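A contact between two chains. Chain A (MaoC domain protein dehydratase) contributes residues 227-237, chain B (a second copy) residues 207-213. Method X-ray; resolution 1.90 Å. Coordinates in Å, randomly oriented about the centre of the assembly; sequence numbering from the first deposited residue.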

ATOM      1  N   ASN A 227      -6.235   5.717 -12.680  1.00 25.12           N
ATOM      2  CA  ASN A 227      -7.328   5.321 -13.565  1.00 26.95           C
ATOM      3  C   ASN A 227      -8.595   5.766 -12.845  1.00 27.26           C
ATOM      4  O   ASN A 227      -8.816   5.407 -11.695  1.00 27.63           O
ATOM      5  CB  ASN A 227      -7.271   3.792 -13.791  1.00 26.88           C
ATOM      6  CG  ASN A 227      -8.503   3.216 -14.519  1.00 23.57           C
ATOM      7  OD1 ASN A 227      -9.600   3.760 -14.469  1.00 26.47           O
ATOM      8  ND2 ASN A 227      -8.304   2.084 -15.197  1.00 21.87           N
ATOM      9  N   THR A 228      -9.406   6.583 -13.510  1.00 29.62           N
ATOM     10  CA  THR A 228     -10.525   7.244 -12.840  1.00 25.38           C
ATOM     11  C   THR A 228     -11.902   6.689 -13.156  1.00 27.70           C
ATOM     12  O   THR A 228     -12.873   7.318 -12.752  1.00 27.53           O
ATOM     13  CB  THR A 228     -10.620   8.728 -13.222  1.00 23.96           C
ATOM     14  OG1 THR A 228     -10.825   8.826 -14.641  1.00 31.50           O
ATOM     15  CG2 THR A 228      -9.333   9.483 -12.845  1.00 24.40           C
ATOM     16  N   ALA A 229     -12.003   5.586 -13.909  1.00 27.04           N
ATOM     17  CA  ALA A 229     -13.319   5.095 -14.354  1.00 29.06           C
ATOM     18  C   ALA A 229     -14.198   4.880 -13.138  1.00 27.04           C
ATOM     19  O   ALA A 229     -13.771   4.289 -12.158  1.00 27.81           O
ATOM     20  CB  ALA A 229     -13.211   3.814 -15.204  1.00 28.83           C
ATOM     21  N   ARG A 230     -15.429   5.357 -13.224  1.00 29.22           N
ATOM     22  CA  ARG A 230     -16.300   5.546 -12.055  1.00 26.93           C
ATOM     23  C   ARG A 230     -16.975   4.265 -11.551  1.00 29.23           C
ATOM     24  O   ARG A 230     -17.340   4.170 -10.364  1.00 30.31           O
ATOM     25  CB  ARG A 230     -17.323   6.656 -12.352  1.00 33.58           C
ATOM     26  CG  ARG A 230     -16.671   8.022 -12.581  1.00 32.28           C
ATOM     27  CD  ARG A 230     -17.485   9.014 -13.413  1.00 34.28           C
ATOM     28  NE  ARG A 230     -16.783  10.304 -13.410  1.00 37.48           N
ATOM     29  CZ  ARG A 230     -17.058  11.358 -14.177  1.00 32.94           C
ATOM     30  NH1 ARG A 230     -18.055  11.330 -15.057  1.00 36.13           N
ATOM     31  NH2 ARG A 230     -16.318  12.457 -14.054  1.00 31.11           N
ATOM     32  N   VAL A 231     -17.141   3.285 -12.441  1.00 25.88           N
ATOM     33  CA  VAL A 231     -17.676   1.969 -12.047  1.00 26.98           C
ATOM     34  C   VAL A 231     -16.802   1.261 -10.995  1.00 26.05           C
ATOM     35  O   VAL A 231     -17.291   0.391 -10.288  1.00 25.11           O
ATOM     36  CB  VAL A 231     -17.917   1.013 -13.259  1.00 27.76           C
ATOM     37  CG1 VAL A 231     -19.031   1.543 -14.160  1.00 32.79           C
ATOM     38  CG2 VAL A 231     -16.623   0.763 -14.045  1.00 27.05           C
ATOM     39  N   HIS A 232     -15.515   1.607 -10.919  1.00 24.90           N
ATOM     40  CA  HIS A 232     -14.622   0.998  -9.931  1.00 24.06           C
ATOM     41  C   HIS A 232     -14.779   1.554  -8.529  1.00 29.15           C
ATOM     42  O   HIS A 232     -14.439   0.881  -7.543  1.00 26.16           O
ATOM     43  CB  HIS A 232     -13.157   1.146 -10.355  1.00 23.29           C
ATOM     44  CG  HIS A 232     -12.885   0.735 -11.790  1.00 26.88           C
ATOM     45  ND1 HIS A 232     -13.451  -0.354 -12.357  1.00 25.24           N
ATOM     46  CD2 HIS A 232     -12.041   1.298 -12.766  1.00 26.36           C
ATOM     47  CE1 HIS A 232     -13.024  -0.469 -13.637  1.00 25.27           C
ATOM     48  NE2 HIS A 232     -12.144   0.535 -13.879  1.00 23.66           N
ATOM     49  N   PHE A 233     -15.279   2.784  -8.410  1.00 27.38           N
ATOM     50  CA  PHE A 233     -15.120   3.543  -7.163  1.00 24.19           C
ATOM     51  C   PHE A 233     -16.378   3.843  -6.374  1.00 26.96           C
ATOM     52  O   PHE A 233     -16.318   3.976  -5.148  1.00 27.76           O
ATOM     53  CB  PHE A 233     -14.397   4.864  -7.441  1.00 26.15           C
ATOM     54  CG  PHE A 233     -12.975   4.688  -7.897  1.00 31.13           C
ATOM     55  CD1 PHE A 233     -11.981   4.352  -6.993  1.00 32.72           C
ATOM     56  CD2 PHE A 233     -12.640   4.851  -9.234  1.00 29.40           C
ATOM     57  CE1 PHE A 233     -10.664   4.186  -7.412  1.00 35.91           C
ATOM     58  CE2 PHE A 233     -11.328   4.692  -9.668  1.00 26.33           C
ATOM     59  CZ  PHE A 233     -10.337   4.356  -8.752  1.00 31.77           C
ATOM     60  N   ASN A 234     -17.503   3.957  -7.079  1.00 27.10           N
ATOM     61  CA  ASN A 234     -18.686   4.609  -6.553  1.00 25.46           C
ATOM     62  C   ASN A 234     -19.807   3.643  -6.236  1.00 25.73           C
ATOM     63  O   ASN A 234     -20.619   3.299  -7.102  1.00 26.33           O
ATOM     64  CB  ASN A 234     -19.172   5.685  -7.538  1.00 27.52           C
ATOM     65  CG  ASN A 234     -20.182   6.631  -6.921  1.00 26.36           C
ATOM     66  OD1 ASN A 234     -20.990   6.230  -6.080  1.00 25.79           O
ATOM     67  ND2 ASN A 234     -20.148   7.897  -7.344  1.00 25.09           N
ATOM     68  N   LEU A 235     -19.860   3.234  -4.976  1.00 26.37           N
ATOM     69  CA  LEU A 235     -20.894   2.318  -4.518  1.00 27.24           C
ATOM     70  C   LEU A 235     -22.256   2.999  -4.510  1.00 28.28           C
ATOM     71  O   LEU A 235     -23.260   2.362  -4.811  1.00 32.96           O
ATOM     72  CB  LEU A 235     -20.560   1.754  -3.132  1.00 28.91           C
ATOM     73  CG  LEU A 235     -21.541   0.724  -2.540  1.00 30.60           C
ATOM     74  CD1 LEU A 235     -21.714  -0.483  -3.460  1.00 31.05           C
ATOM     75  CD2 LEU A 235     -21.100   0.293  -1.140  1.00 32.61           C
ATOM     76  N   HIS A 236     -22.278   4.287  -4.160  1.00 27.70           N
ATOM     77  CA  HIS A 236     -23.508   5.080  -4.133  1.00 29.28           C
ATOM     78  C   HIS A 236     -24.219   4.979  -5.460  1.00 29.88           C
ATOM     79  O   HIS A 236     -25.437   4.775  -5.505  1.00 30.80           O
ATOM     80  CB  HIS A 236     -23.194   6.536  -3.768  1.00 28.65           C
ATOM     81  CG  HIS A 236     -24.400   7.443  -3.722  1.00 31.81           C
ATOM     82  ND1 HIS A 236     -25.549   7.101  -3.099  1.00 37.41           N
ATOM     83  CD2 HIS A 236     -24.592   8.726  -4.222  1.00 35.63           C
ATOM     84  CE1 HIS A 236     -26.438   8.106  -3.211  1.00 37.88           C
ATOM     85  NE2 HIS A 236     -25.846   9.104  -3.894  1.00 41.92           N
ATOM     86  N   VAL A 237     -23.457   5.075  -6.551  1.00 27.01           N
ATOM     87  CA  VAL A 237     -24.033   4.935  -7.898  1.00 28.65           C
ATOM     88  C   VAL A 237     -24.175   3.474  -8.304  1.00 27.94           C
ATOM     89  O   VAL A 237     -25.249   3.046  -8.753  1.00 31.88           O
ATOM     90  CB  VAL A 237     -23.205   5.695  -8.957  1.00 28.09           C
ATOM     91  CG1 VAL A 237     -23.652   5.324 -10.376  1.00 24.52           C
ATOM     92  CG2 VAL A 237     -23.340   7.203  -8.727  1.00 26.13           C
TER
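Chain B (207-213) HVDGVTI

The most unusual feature of this contact is that one threonine of chain B, Thr B212, binds chain A on both sides of a helix N-cap, its backbone to Phe A233 and its side chain to Leu A235. Thr B212 N donates to Phe A233 O at 3.0 Å, and Leu A235 N, on the first residue of the helix, donates to Thr B212 OG1 at 2.8 Å. Amides in the first turn of a helix have no carbonyl partner within the helix, so a small hydroxyl from the neighbouring chain suits this place well. The CA-to-CB bond of Thr B212 points toward chain A.

Within chain A, the helix has its own cap. Asn A234 occupies the N-cap position, and its OD1 accepts from Val A237 N at 2.8 Å, the kind of capping bond for which asparagine is well fitted. Its ND2 faces chain B, where water 2 accepts from both Asn A234 ND2 (2.9 Å) and Gly B210 N (2.8 Å), joining the two chains.

Chain B runs beside chain A in the same sense: Asp B209 lies nearest Arg A230, with CA atoms 7.1 Å apart, and Val B211 nearest Asn A234, where the CA atoms approach to 4.9 Å. Phi/psi values from Asp B209 to Ile B213 are extended, after a positive phi of 73° at Val B208, and Val B211 and Thr B212 belong to a strand. The facing segment of chain A is compact, with helical phi/psi at residues 230-232 and Arg A230 O accepting from Phe A233 N (3.2 Å) and Asn A234 N (3.3 Å).

Close approach at Gly B210 depends on its having no side chain: an ideal CB there would stand 2.6 Å from Asn A234 ND2, a clash. Next to it, Val B211 CG1 packs 4.0 Å from Phe A233 CB, an apolar contact that suits these buried side chains.

At the other end, Arg A230 reaches out with chi2 and chi3 both t to form a two-pronged salt bridge with Asp B209. Arg A230 NE donates to Asp B209 OD2 at 2.8 Å and Arg A230 NH2 to Asp B209 OD1 at 3.1 Å, so the carboxylate meets the guanidinium at its edge, where the N-H groups point. Val B208 CG1 covers one face of that group, 3.7 Å from Arg A230 NH2. Water 1 extends the polar cluster, donating to Asp B209 OD2 (2.7 Å) and Thr A228 O (2.8 Å).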

ATOM      1  N   HIS B 207     -17.401  18.788  -8.692  1.00 26.84           N
ATOM      2  CA  HIS B 207     -16.309  17.879  -9.088  1.00 27.78           C
ATOM      3  C   HIS B 207     -16.769  16.541  -9.613  1.00 27.48           C
ATOM      4  O   HIS B 207     -15.949  15.745 -10.097  1.00 27.50           O
ATOM      5  CB  HIS B 207     -15.274  17.734  -7.971  1.00 25.41           C
ATOM      6  CG  HIS B 207     -14.666  19.042  -7.563  1.00 25.47           C
ATOM      7  ND1 HIS B 207     -14.044  19.858  -8.449  1.00 27.21           N
ATOM      8  CD2 HIS B 207     -14.636  19.697  -6.336  1.00 26.20           C
ATOM      9  CE1 HIS B 207     -13.627  20.970  -7.817  1.00 24.36           C
ATOM     10  NE2 HIS B 207     -13.982  20.871  -6.523  1.00 26.37           N
ATOM     11  N   VAL B 208     -18.086  16.305  -9.539  1.00 25.61           N
ATOM     12  CA  VAL B 208     -18.767  15.184 -10.198  1.00 27.12           C
ATOM     13  C   VAL B 208     -18.506  13.809  -9.555  1.00 27.34           C
ATOM     14  O   VAL B 208     -19.449  13.149  -9.092  1.00 28.25           O
ATOM     15  CB  VAL B 208     -18.502  15.141 -11.740  1.00 26.72           C
ATOM     16  CG1 VAL B 208     -19.222  13.966 -12.382  1.00 26.56           C
ATOM     17  CG2 VAL B 208     -18.941  16.447 -12.416  1.00 27.27           C
ATOM     18  N   ASP B 209     -17.246  13.372  -9.525  1.00 26.37           N
ATOM     19  CA  ASP B 209     -16.934  12.005  -9.089  1.00 30.21           C
ATOM     20  C   ASP B 209     -17.264  11.735  -7.612  1.00 28.36           C
ATOM     21  O   ASP B 209     -17.116  12.607  -6.751  1.00 29.63           O
ATOM     22  CB  ASP B 209     -15.455  11.672  -9.346  1.00 29.54           C
ATOM     23  CG  ASP B 209     -15.060  11.811 -10.811  1.00 38.48           C
ATOM     24  OD1 ASP B 209     -14.911  12.956 -11.309  1.00 35.90           O
ATOM     25  OD2 ASP B 209     -14.873  10.767 -11.468  1.00 34.10           O
ATOM     26  N   GLY B 210     -17.694  10.512  -7.329  1.00 28.18           N
ATOM     27  CA  GLY B 210     -17.855  10.042  -5.955  1.00 27.05           C
ATOM     28  C   GLY B 210     -16.996   8.815  -5.699  1.00 26.10           C
ATOM     29  O   GLY B 210     -16.871   7.956  -6.574  1.00 25.26           O
ATOM     30  N   VAL B 211     -16.405   8.729  -4.503  1.00 27.29           N
ATOM     31  CA  VAL B 211     -15.553   7.585  -4.143  1.00 26.05           C
ATOM     32  C   VAL B 211     -15.939   7.002  -2.790  1.00 26.84           C
ATOM     33  O   VAL B 211     -16.146   7.739  -1.808  1.00 26.19           O
ATOM     34  CB  VAL B 211     -14.035   7.912  -4.183  1.00 26.08           C
ATOM     35  CG1 VAL B 211     -13.615   8.279  -5.600  1.00 24.77           C
ATOM     36  CG2 VAL B 211     -13.647   9.009  -3.185  1.00 24.17           C
ATOM     37  N   THR B 212     -16.040   5.675  -2.746  1.00 24.37           N
ATOM     38  CA  THR B 212     -16.476   4.986  -1.531  1.00 26.36           C
ATOM     39  C   THR B 212     -15.279   4.621  -0.651  1.00 26.06           C
ATOM     40  O   THR B 212     -14.275   4.103  -1.141  1.00 25.48           O
ATOM     41  CB  THR B 212     -17.304   3.746  -1.890  1.00 25.61           C
ATOM     42  OG1 THR B 212     -18.367   4.153  -2.748  1.00 25.21           O
ATOM     43  CG2 THR B 212     -17.892   3.068  -0.649  1.00 23.59           C
ATOM     44  N   ILE B 213     -15.401   4.917   0.646  1.00 25.92           N
ATOM     45  CA  ILE B 213     -14.367   4.633   1.646  1.00 26.86           C
ATOM     46  C   ILE B 213     -14.436   3.184   2.115  1.00 25.67           C
ATOM     47  O   ILE B 213     -15.499   2.707   2.501  1.00 28.30           O
ATOM     48  CB  ILE B 213     -14.494   5.589   2.854  1.00 25.17           C
ATOM     49  CG1 ILE B 213     -14.350   7.044   2.389  1.00 24.97           C
ATOM     50  CG2 ILE B 213     -13.485   5.256   3.956  1.00 24.53           C
ATOM     51  CD1 ILE B 213     -14.558   8.067   3.481  1.00 24.49           C
TER
HETATM   52  O   HOH W   1     -13.636   8.574 -10.369  1.00 39.69           O
HETATM   53  O   HOH W   2     -18.427   8.768  -9.446  1.00 34.98           O